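Local coordinates for protein aminoglycoside 6-adenylyltransferase (Bacillus subtilis, PDB 2PBE) that transfers the AMP group of ATP, or GMP from GTP, to the O-6 of streptomycin, and adenylylates streptidine likewise, giving Bacillus subtilis resistance to streptomycin, at residues 162-170 / 179-188; 224-232 / 244-255. All coordinates share one frame; numbering follows the deposited sequence.

Contact 1: residues 162-170 / 179-188; sequences WMVSTYVVK and FAIDHLNEIV
Val168 reaches from helix 151-173 into the neighbouring helix 177-204 as a knob into a hole, its side chain lodged among Ala180, His183, Leu184 and Val188. Both methyls work. CG1, anti to the backbone N (chi1 -176°), lies 4.0 Å from Ala180 CB, while CG2 comes within 3.8 Å of His183 CB and also touches Val188 CG2. The small Ala180 lets the backbones close in here, with the CA atoms of Val168 and Ala180 only 4.2 Å apart, near the turn that joins the two helices into an antiparallel hairpin.

One turn earlier, Val164 points at the partner helix and crosses Ile187 at about a right angle; its CG2 meets Ile187 CG2 at 3.5 Å, and its CG1 leans against the same residue and against Val188. Two beta-branched side chains fit such a spot because their bulk stays close to the helix.

Tyr167 occupies the less buried flank. With CG anti to its carbonyl carbon (chi1 -67°), the ring turns its edge to the face of His183 in a T-shaped pair, the centroids 5.4 Å apart and the planes at 75°. Tyr167 CB adds to this, 3.6 Å from His183 CD2. Phe179 extends the aromatic group, its CE2 approaching Tyr167 O at 3.7 Å while one face of its ring receives His183 NE2 toward the rim.

The axes of the two segments approach to 8.0 Å, a closeness consistent with valines and an alanine at the interface. Since the helices meet through methyl groups and ring contacts, shape complementarity and burial of apolar surface, rather than directional bonds, hold the pair together.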
loop_
_atom_site.group_PDB
_atom_site.type_symbol
_atom_site.label_atom_id
_atom_site.label_comp_id
_atom_site.label_asym_id
_atom_site.label_seq_id
_atom_site.Cartn_x
_atom_site.Cartn_y
_atom_site.Cartn_z
ATOM N N TRP A 162 -15.233 -11.908 7.745
ATOM C CA TRP A 162 -15.892 -13.073 8.300
ATOM C C TRP A 162 -16.981 -13.666 7.422
ATOM O O TRP A 162 -17.135 -14.892 7.381
ATOM C CB TRP A 162 -16.422 -12.742 9.689
ATOM C CG TRP A 162 -15.325 -12.393 10.632
ATOM C CD1 TRP A 162 -14.916 -11.131 10.982
ATOM C CD2 TRP A 162 -14.446 -13.297 11.299
ATOM N NE1 TRP A 162 -13.833 -11.195 11.828
ATOM C CE2 TRP A 162 -13.516 -12.506 12.042
ATOM C CE3 TRP A 162 -14.343 -14.704 11.347
ATOM C CZ2 TRP A 162 -12.481 -13.069 12.838
ATOM C CZ3 TRP A 162 -13.297 -15.288 12.145
ATOM C CH2 TRP A 162 -12.381 -14.453 12.880
HETATM N N MSE A 163 -17.729 -12.822 6.715
HETATM C CA MSE A 163 -18.781 -13.349 5.864
HETATM C C MSE A 163 -18.238 -14.182 4.728
HETATM O O MSE A 163 -18.617 -15.342 4.577
HETATM C CB MSE A 163 -19.648 -12.223 5.304
HETATM C CG MSE A 163 -20.844 -12.708 4.457
HETATM SE SE MSE A 163 -22.132 -13.871 5.401
HETATM C CE MSE A 163 -23.423 -12.556 6.037
ATOM N N VAL A 164 -17.357 -13.602 3.925
ATOM C CA VAL A 164 -16.812 -14.319 2.796
ATOM C C VAL A 164 -16.034 -15.518 3.319
ATOM O O VAL A 164 -15.857 -16.534 2.633
ATOM C CB VAL A 164 -15.911 -13.411 1.979
ATOM C CG1 VAL A 164 -15.239 -14.195 0.865
ATOM C CG2 VAL A 164 -16.746 -12.268 1.408
ATOM N N SER A 165 -15.583 -15.390 4.556
ATOM C CA SER A 165 -14.829 -16.448 5.187
ATOM C C SER A 165 -15.642 -17.745 5.258
ATOM O O SER A 165 -15.084 -18.845 5.131
ATOM C CB SER A 165 -14.429 -16.007 6.590
ATOM O OG SER A 165 -13.606 -16.972 7.180
ATOM N N THR A 166 -16.956 -17.621 5.454
ATOM C CA THR A 166 -17.828 -18.799 5.531
ATOM C C THR A 166 -17.932 -19.511 4.187
ATOM O O THR A 166 -18.278 -20.695 4.123
ATOM C CB THR A 166 -19.258 -18.461 5.958
ATOM O OG1 THR A 166 -19.883 -17.675 4.939
ATOM C CG2 THR A 166 -19.264 -17.719 7.270
ATOM N N TYR A 167 -17.673 -18.770 3.115
ATOM C CA TYR A 167 -17.723 -19.352 1.785
ATOM C C TYR A 167 -16.559 -20.322 1.667
ATOM O O TYR A 167 -16.683 -21.370 1.053
ATOM C CB TYR A 167 -17.627 -18.262 0.721
ATOM C CG TYR A 167 -18.812 -17.293 0.633
ATOM C CD1 TYR A 167 -19.767 -17.162 1.688
ATOM C CD2 TYR A 167 -18.958 -16.459 -0.505
ATOM C CE1 TYR A 167 -20.842 -16.216 1.606
ATOM C CE2 TYR A 167 -20.035 -15.511 -0.600
ATOM C CZ TYR A 167 -20.963 -15.401 0.459
ATOM O OH TYR A 167 -21.974 -14.478 0.370
ATOM N N VAL A 168 -15.439 -19.977 2.295
ATOM C CA VAL A 168 -14.246 -20.823 2.272
ATOM C C VAL A 168 -14.494 -22.090 3.098
ATOM O O VAL A 168 -14.020 -23.187 2.773
ATOM C CB VAL A 168 -13.010 -20.053 2.851
ATOM C CG1 VAL A 168 -11.744 -20.896 2.749
ATOM C CG2 VAL A 168 -12.833 -18.729 2.091
ATOM N N VAL A 169 -15.245 -21.929 4.175
ATOM C CA VAL A 169 -15.565 -23.050 5.028
ATOM C C VAL A 169 -16.438 -24.044 4.248
ATOM O O VAL A 169 -16.116 -25.240 4.175
ATOM C CB VAL A 169 -16.301 -22.560 6.296
ATOM C CG1 VAL A 169 -16.808 -23.734 7.110
ATOM C CG2 VAL A 169 -15.351 -21.723 7.141
ATOM N N LYS A 170 -17.544 -23.536 3.695
ATOM C CA LYS A 170 -18.491 -24.328 2.905
ATOM C C LYS A 170 -17.788 -24.971 1.729
ATOM O O LYS A 170 -18.150 -26.067 1.305
ATOM C CB LYS A 170 -19.610 -23.458 2.343
ATOM C CG LYS A 170 -20.550 -22.825 3.370
ATOM C CD LYS A 170 -21.777 -22.290 2.628
ATOM C CE LYS A 170 -22.765 -21.642 3.557
ATOM N NZ LYS A 170 -22.399 -20.227 3.908
ATOM N N PHE A 179 -13.174 -23.498 -5.127
ATOM C CA PHE A 179 -14.126 -22.447 -4.759
ATOM C C PHE A 179 -13.579 -21.761 -3.507
ATOM O O PHE A 179 -13.552 -20.525 -3.398
ATOM C CB PHE A 179 -15.493 -23.066 -4.456
ATOM C CG PHE A 179 -16.558 -22.064 -4.076
ATOM C CD1 PHE A 179 -17.099 -21.191 -5.044
ATOM C CD2 PHE A 179 -17.067 -22.022 -2.756
ATOM C CE1 PHE A 179 -18.161 -20.279 -4.706
ATOM C CE2 PHE A 179 -18.120 -21.119 -2.396
ATOM C CZ PHE A 179 -18.673 -20.248 -3.365
ATOM N N ALA A 180 -13.122 -22.587 -2.573
ATOM C CA ALA A 180 -12.573 -22.087 -1.325
ATOM C C ALA A 180 -11.333 -21.228 -1.559
ATOM O O ALA A 180 -11.213 -20.129 -0.997
ATOM C CB ALA A 180 -12.252 -23.254 -0.424
ATOM N N ILE A 181 -10.434 -21.721 -2.407
ATOM C CA ILE A 181 -9.181 -21.034 -2.726
ATOM C C ILE A 181 -9.384 -19.661 -3.369
ATOM O O ILE A 181 -8.681 -18.703 -3.050
ATOM C CB ILE A 181 -8.305 -21.905 -3.660
ATOM C CG1 ILE A 181 -7.772 -23.105 -2.879
ATOM C CG2 ILE A 181 -7.126 -21.107 -4.208
ATOM C CD1 ILE A 181 -7.101 -24.169 -3.728
ATOM N N ASP A 182 -10.335 -19.559 -4.284
ATOM C CA ASP A 182 -10.559 -18.280 -4.947
ATOM C C ASP A 182 -11.059 -17.216 -3.967
ATOM O O ASP A 182 -10.665 -16.054 -4.056
ATOM C CB ASP A 182 -11.521 -18.456 -6.134
ATOM C CG ASP A 182 -10.873 -19.188 -7.310
ATOM O OD1 ASP A 182 -10.202 -20.219 -7.085
ATOM O OD2 ASP A 182 -11.035 -18.746 -8.462
ATOM N N HIS A 183 -11.903 -17.608 -3.018
ATOM C CA HIS A 183 -12.413 -16.655 -2.046
ATOM C C HIS A 183 -11.334 -16.289 -1.027
ATOM O O HIS A 183 -11.266 -15.155 -0.541
ATOM C CB HIS A 183 -13.640 -17.219 -1.333
ATOM C CG HIS A 183 -14.845 -17.322 -2.211
ATOM N ND1 HIS A 183 -15.280 -16.274 -3.001
ATOM C CD2 HIS A 183 -15.739 -18.321 -2.389
ATOM C CE1 HIS A 183 -16.392 -16.622 -3.618
ATOM N NE2 HIS A 183 -16.692 -17.858 -3.264
ATOM N N LEU A 184 -10.490 -17.256 -0.696
ATOM C CA LEU A 184 -9.420 -16.996 0.243
ATOM C C LEU A 184 -8.449 -15.991 -0.391
ATOM O O LEU A 184 -8.129 -14.946 0.188
ATOM C CB LEU A 184 -8.669 -18.284 0.567
ATOM C CG LEU A 184 -7.448 -18.090 1.471
ATOM C CD1 LEU A 184 -7.904 -17.676 2.862
ATOM C CD2 LEU A 184 -6.618 -19.364 1.522
ATOM N N ASN A 185 -7.987 -16.318 -1.585
ATOM C CA ASN A 185 -7.040 -15.477 -2.278
ATOM C C ASN A 185 -7.605 -14.135 -2.675
ATOM O O ASN A 185 -6.923 -13.115 -2.579
ATOM C CB ASN A 185 -6.536 -16.185 -3.535
ATOM C CG ASN A 185 -5.719 -17.411 -3.218
ATOM O OD1 ASN A 185 -5.613 -18.324 -4.032
ATOM N ND2 ASN A 185 -5.124 -17.439 -2.029
ATOM N N GLU A 186 -8.860 -14.112 -3.100
ATOM C CA GLU A 186 -9.421 -12.866 -3.578
ATOM C C GLU A 186 -10.140 -11.971 -2.609
ATOM O O GLU A 186 -10.301 -10.792 -2.894
ATOM C CB GLU A 186 -10.337 -13.143 -4.773
ATOM C CG GLU A 186 -9.645 -13.870 -5.918
ATOM C CD GLU A 186 -10.520 -13.978 -7.149
ATOM O OE1 GLU A 186 -11.681 -14.428 -7.003
ATOM O OE2 GLU A 186 -10.047 -13.622 -8.257
ATOM N N ILE A 187 -10.575 -12.488 -1.472
ATOM C CA ILE A 187 -11.303 -11.640 -0.540
ATOM C C ILE A 187 -10.848 -11.694 0.913
ATOM O O ILE A 187 -10.549 -10.668 1.514
ATOM C CB ILE A 187 -12.815 -11.953 -0.625
ATOM C CG1 ILE A 187 -13.303 -11.688 -2.059
ATOM C CG2 ILE A 187 -13.605 -11.098 0.368
ATOM C CD1 ILE A 187 -14.627 -12.351 -2.407
ATOM N N VAL A 188 -10.804 -12.897 1.468
ATOM C CA VAL A 188 -10.419 -13.056 2.860
ATOM C C VAL A 188 -9.053 -12.482 3.180
ATOM O O VAL A 188 -8.968 -11.552 3.974
ATOM C CB VAL A 188 -10.492 -14.526 3.255
ATOM C CG1 VAL A 188 -10.005 -14.723 4.678
ATOM C CG2 VAL A 188 -11.938 -14.994 3.108
#

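Contact 2: residues 224-232 / 244-255; sequences KEWEELMST and SLFTCYALFRKY
Glu228 and Tyr255 meet through a hydrogen bond of 2.6 Å from Tyr255 OH to Glu228 OE1, with the carboxylate plane turned 70° from the ring. The other oxygen, OE2, takes Lys254 NZ at 3.1 Å in a salt bridge, and each carboxylate oxygen receives its donor on its syn lone pair. Glutamate suits this place because its extended chain carries both oxygens across the gap between helices whose axes stay 10.7 Å apart. Leu251 packs alongside: CD1 lies 3.4 Å from Glu228 O, and CD2 rests against CB and CD of the same residue.

The short helix 223-230 thus runs roughly antiparallel, at 144° between the short axes, to helix 238-263 of the C-terminal helical bundle, and the chain continues to Thr232. There Thr232 CG2 touches Leu251 CD1 at 3.8 Å and Thr247 CG2 at 3.9 Å, while Thr232 CB rests near Cys248 SG.

Further out, Thr232 OG1 is fixed by donating to Leu229 O (2.6 Å), in the carbonyl plane, and bonds also to Arg189 of helix 177-204. A water donates to Glu225 OE2 and, weakly, to Tyr255 OH, and Glu225 OE1 is itself held by Ser222 N.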
loop_
_atom_site.group_PDB
_atom_site.type_symbol
_atom_site.label_atom_id
_atom_site.label_comp_id
_atom_site.label_asym_id
_atom_site.label_seq_id
_atom_site.Cartn_x
_atom_site.Cartn_y
_atom_site.Cartn_z
ATOM N N LYS A 224 8.511 -9.265 10.540
ATOM C CA LYS A 224 7.678 -10.138 11.331
ATOM C C LYS A 224 6.294 -10.213 10.688
ATOM O O LYS A 224 5.744 -11.306 10.496
ATOM C CB LYS A 224 7.563 -9.599 12.750
ATOM C CG LYS A 224 6.826 -10.536 13.692
ATOM C CD LYS A 224 6.385 -9.805 14.939
ATOM C CE LYS A 224 5.623 -10.718 15.884
ATOM N NZ LYS A 224 5.088 -9.960 17.042
ATOM N N GLU A 225 5.752 -9.050 10.336
ATOM C CA GLU A 225 4.432 -8.954 9.736
ATOM C C GLU A 225 4.371 -9.618 8.375
ATOM O O GLU A 225 3.325 -10.125 7.985
ATOM C CB GLU A 225 4.011 -7.489 9.631
ATOM C CG GLU A 225 4.119 -6.743 10.971
ATOM C CD GLU A 225 3.881 -5.241 10.857
ATOM O OE1 GLU A 225 4.470 -4.590 9.967
ATOM O OE2 GLU A 225 3.116 -4.700 11.681
ATOM N N TRP A 226 5.486 -9.620 7.647
ATOM C CA TRP A 226 5.487 -10.257 6.333
ATOM C C TRP A 226 5.565 -11.758 6.495
ATOM O O TRP A 226 5.078 -12.513 5.658
ATOM C CB TRP A 226 6.664 -9.796 5.478
ATOM C CG TRP A 226 6.404 -9.988 4.009
ATOM C CD1 TRP A 226 5.412 -9.380 3.253
ATOM C CD2 TRP A 226 7.151 -10.801 3.102
ATOM N NE1 TRP A 226 5.508 -9.758 1.932
ATOM C CE2 TRP A 226 6.559 -10.629 1.799
ATOM C CE3 TRP A 226 8.266 -11.659 3.244
ATOM C CZ2 TRP A 226 7.054 -11.285 0.644
ATOM C CZ3 TRP A 226 8.770 -12.324 2.075
ATOM C CH2 TRP A 226 8.154 -12.123 0.793
ATOM N N GLU A 227 6.213 -12.195 7.561
ATOM C CA GLU A 227 6.315 -13.615 7.805
ATOM C C GLU A 227 4.946 -14.139 8.215
ATOM O O GLU A 227 4.579 -15.262 7.873
ATOM C CB GLU A 227 7.338 -13.905 8.899
ATOM C CG GLU A 227 8.764 -13.941 8.377
ATOM C CD GLU A 227 9.743 -14.407 9.424
ATOM O OE1 GLU A 227 9.319 -15.135 10.354
ATOM O OE2 GLU A 227 10.937 -14.050 9.305
ATOM N N GLU A 228 4.197 -13.328 8.964
ATOM C CA GLU A 228 2.871 -13.731 9.402
ATOM C C GLU A 228 1.981 -13.838 8.181
ATOM O O GLU A 228 1.202 -14.778 8.043
ATOM C CB GLU A 228 2.266 -12.710 10.366
ATOM C CG GLU A 228 3.050 -12.466 11.623
ATOM C CD GLU A 228 2.448 -11.344 12.454
ATOM O OE1 GLU A 228 1.978 -10.356 11.844
ATOM O OE2 GLU A 228 2.456 -11.440 13.710
ATOM N N LEU A 229 2.098 -12.871 7.281
ATOM C CA LEU A 229 1.282 -12.896 6.085
ATOM C C LEU A 229 1.725 -14.070 5.233
ATOM O O LEU A 229 0.902 -14.744 4.625
ATOM C CB LEU A 229 1.426 -11.602 5.301
ATOM C CG LEU A 229 0.601 -11.618 4.021
ATOM C CD1 LEU A 229 -0.907 -11.673 4.320
ATOM C CD2 LEU A 229 0.939 -10.390 3.227
HETATM N N MSE A 230 3.029 -14.314 5.205
HETATM C CA MSE A 230 3.548 -15.431 4.432
HETATM C C MSE A 230 2.978 -16.729 4.980
HETATM O O MSE A 230 2.662 -17.647 4.223
HETATM C CB MSE A 230 5.086 -15.496 4.473
HETATM C CG MSE A 230 5.793 -14.560 3.487
HETATM SE SE MSE A 230 5.032 -14.548 1.666
HETATM C CE MSE A 230 3.949 -12.933 1.758
ATOM N N SER A 231 2.821 -16.810 6.298
ATOM C CA SER A 231 2.310 -18.026 6.909
ATOM C C SER A 231 0.862 -18.305 6.563
ATOM O O SER A 231 0.353 -19.372 6.897
ATOM C CB SER A 231 2.492 -18.002 8.430
ATOM O OG SER A 231 1.681 -17.025 9.034
ATOM N N THR A 232 0.198 -17.363 5.896
ATOM C CA THR A 232 -1.194 -17.595 5.512
ATOM C C THR A 232 -1.225 -18.341 4.196
ATOM O O THR A 232 -2.289 -18.634 3.665
ATOM C CB THR A 232 -1.969 -16.309 5.316
ATOM O OG1 THR A 232 -1.516 -15.664 4.120
ATOM C CG2 THR A 232 -1.780 -15.402 6.511
ATOM N N SER A 244 -4.527 -22.510 6.410
ATOM C CA SER A 244 -4.384 -21.161 5.878
ATOM C C SER A 244 -5.509 -20.269 6.396
ATOM O O SER A 244 -5.267 -19.150 6.822
ATOM C CB SER A 244 -4.428 -21.179 4.352
ATOM O OG SER A 244 -3.229 -21.697 3.805
ATOM N N LEU A 245 -6.738 -20.781 6.356
ATOM C CA LEU A 245 -7.916 -20.030 6.803
ATOM C C LEU A 245 -7.878 -19.695 8.278
ATOM O O LEU A 245 -8.136 -18.557 8.674
ATOM C CB LEU A 245 -9.193 -20.823 6.507
ATOM C CG LEU A 245 -10.473 -20.116 6.966
ATOM C CD1 LEU A 245 -10.724 -18.871 6.128
ATOM C CD2 LEU A 245 -11.635 -21.081 6.845
ATOM N N PHE A 246 -7.585 -20.696 9.099
ATOM C CA PHE A 246 -7.520 -20.442 10.527
ATOM C C PHE A 246 -6.402 -19.464 10.837
ATOM O O PHE A 246 -6.513 -18.684 11.779
ATOM C CB PHE A 246 -7.320 -21.731 11.314
ATOM C CG PHE A 246 -8.483 -22.684 11.230
ATOM C CD1 PHE A 246 -9.808 -22.215 11.084
ATOM C CD2 PHE A 246 -8.264 -24.064 11.354
ATOM C CE1 PHE A 246 -10.907 -23.128 11.062
ATOM C CE2 PHE A 246 -9.341 -24.991 11.336
ATOM C CZ PHE A 246 -10.666 -24.520 11.189
ATOM N N THR A 247 -5.339 -19.510 10.042
ATOM C CA THR A 247 -4.210 -18.604 10.237
ATOM C C THR A 247 -4.684 -17.166 9.982
ATOM O O THR A 247 -4.332 -16.264 10.733
ATOM C CB THR A 247 -3.015 -19.011 9.325
ATOM O OG1 THR A 247 -2.525 -20.287 9.756
ATOM C CG2 THR A 247 -1.868 -17.981 9.389
ATOM N N CYS A 248 -5.487 -16.964 8.941
ATOM C CA CYS A 248 -6.041 -15.648 8.645
ATOM C C CYS A 248 -6.930 -15.220 9.817
ATOM O O CYS A 248 -6.969 -14.048 10.189
ATOM C CB CYS A 248 -6.865 -15.691 7.367
ATOM S SG CYS A 248 -5.869 -16.008 5.887
ATOM N N TYR A 249 -7.642 -16.182 10.395
ATOM C CA TYR A 249 -8.508 -15.923 11.548
ATOM C C TYR A 249 -7.694 -15.324 12.681
ATOM O O TYR A 249 -7.994 -14.233 13.183
ATOM C CB TYR A 249 -9.152 -17.229 12.057
ATOM C CG TYR A 249 -10.413 -17.644 11.336
ATOM C CD1 TYR A 249 -10.700 -17.153 10.033
ATOM C CD2 TYR A 249 -11.344 -18.526 11.943
ATOM C CE1 TYR A 249 -11.870 -17.522 9.356
ATOM C CE2 TYR A 249 -12.549 -18.907 11.265
ATOM C CZ TYR A 249 -12.800 -18.395 9.967
ATOM O OH TYR A 249 -13.954 -18.726 9.285
ATOM N N ALA A 250 -6.657 -16.065 13.066
ATOM C CA ALA A 250 -5.765 -15.671 14.144
ATOM C C ALA A 250 -5.210 -14.276 13.920
ATOM O O ALA A 250 -5.216 -13.444 14.821
ATOM C CB ALA A 250 -4.637 -16.673 14.247
ATOM N N LEU A 251 -4.739 -14.014 12.703
ATOM C CA LEU A 251 -4.174 -12.715 12.394
ATOM C C LEU A 251 -5.203 -11.604 12.300
ATOM O O LEU A 251 -4.903 -10.459 12.627
ATOM C CB LEU A 251 -3.374 -12.790 11.107
ATOM C CG LEU A 251 -2.034 -13.502 11.286
ATOM C CD1 LEU A 251 -1.375 -13.733 9.948
ATOM C CD2 LEU A 251 -1.122 -12.661 12.191
ATOM N N PHE A 252 -6.416 -11.932 11.864
ATOM C CA PHE A 252 -7.432 -10.895 11.741
ATOM C C PHE A 252 -7.903 -10.428 13.097
ATOM O O PHE A 252 -8.217 -9.254 13.270
ATOM C CB PHE A 252 -8.654 -11.374 10.947
ATOM C CG PHE A 252 -9.450 -10.244 10.367
ATOM C CD1 PHE A 252 -8.938 -9.518 9.282
ATOM C CD2 PHE A 252 -10.692 -9.873 10.913
ATOM C CE1 PHE A 252 -9.658 -8.411 8.725
ATOM C CE2 PHE A 252 -11.440 -8.761 10.374
ATOM C CZ PHE A 252 -10.913 -8.031 9.274
ATOM N N ARG A 253 -7.972 -11.352 14.050
ATOM C CA ARG A 253 -8.404 -11.001 15.396
ATOM C C ARG A 253 -7.377 -10.019 15.920
ATOM O O ARG A 253 -7.707 -8.926 16.364
ATOM C CB ARG A 253 -8.440 -12.236 16.312
ATOM C CG ARG A 253 -9.522 -13.234 15.950
ATOM C CD ARG A 253 -9.425 -14.534 16.765
ATOM N NE ARG A 253 -10.383 -15.522 16.267
ATOM C CZ ARG A 253 -10.059 -16.732 15.810
ATOM N NH1 ARG A 253 -8.795 -17.126 15.785
ATOM N NH2 ARG A 253 -11.011 -17.557 15.371
ATOM N N LYS A 254 -6.123 -10.445 15.841
ATOM C CA LYS A 254 -4.998 -9.661 16.300
ATOM C C LYS A 254 -5.057 -8.205 15.816
ATOM O O LYS A 254 -5.121 -7.277 16.624
ATOM C CB LYS A 254 -3.699 -10.323 15.837
ATOM C CG LYS A 254 -2.446 -9.643 16.368
ATOM C CD LYS A 254 -1.187 -10.464 16.130
ATOM C CE LYS A 254 0.034 -9.665 16.565
ATOM N NZ LYS A 254 1.314 -10.381 16.372
ATOM N N TYR A 255 -5.078 -8.001 14.503
ATOM C CA TYR A 255 -5.093 -6.642 13.968
ATOM C C TYR A 255 -6.377 -5.849 14.083
ATOM O O TYR A 255 -6.327 -4.620 14.207
ATOM C CB TYR A 255 -4.570 -6.676 12.535
ATOM C CG TYR A 255 -3.112 -7.079 12.570
ATOM C CD1 TYR A 255 -2.134 -6.217 13.154
ATOM C CD2 TYR A 255 -2.698 -8.377 12.168
ATOM C CE1 TYR A 255 -0.787 -6.649 13.355
ATOM C CE2 TYR A 255 -1.346 -8.823 12.362
ATOM C CZ TYR A 255 -0.398 -7.953 12.962
ATOM O OH TYR A 255 0.900 -8.384 13.207
HETATM O O HOH W 1 2.915 -5.794 14.355
#

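How the contacts relate
Contact 1 closes before contact 2 opens, and their centres lie about 15 Å apart on the same side of the chain's centre, within the helical part that follows most of the mixed beta-sheet. Contact 1 joins helices 151-173 and 177-204; contact 2 joins helices 223-230 and 238-263. Helix 238-263 ties the two together by packing against helix 151-173: Ser165 OG and Tyr249 OH are 2.8 Å apart, a probable hydrogen bond, Trp162 meets Phe252, and Leu245 touches Ser165 and Val169. Helix 177-204 of contact 1 also packs on helix 223-230, Leu193 against Leu229. With helix 270-283 packing on both, the two helix pairs belong to one C-terminal helical bundle beside the sheet-bearing part.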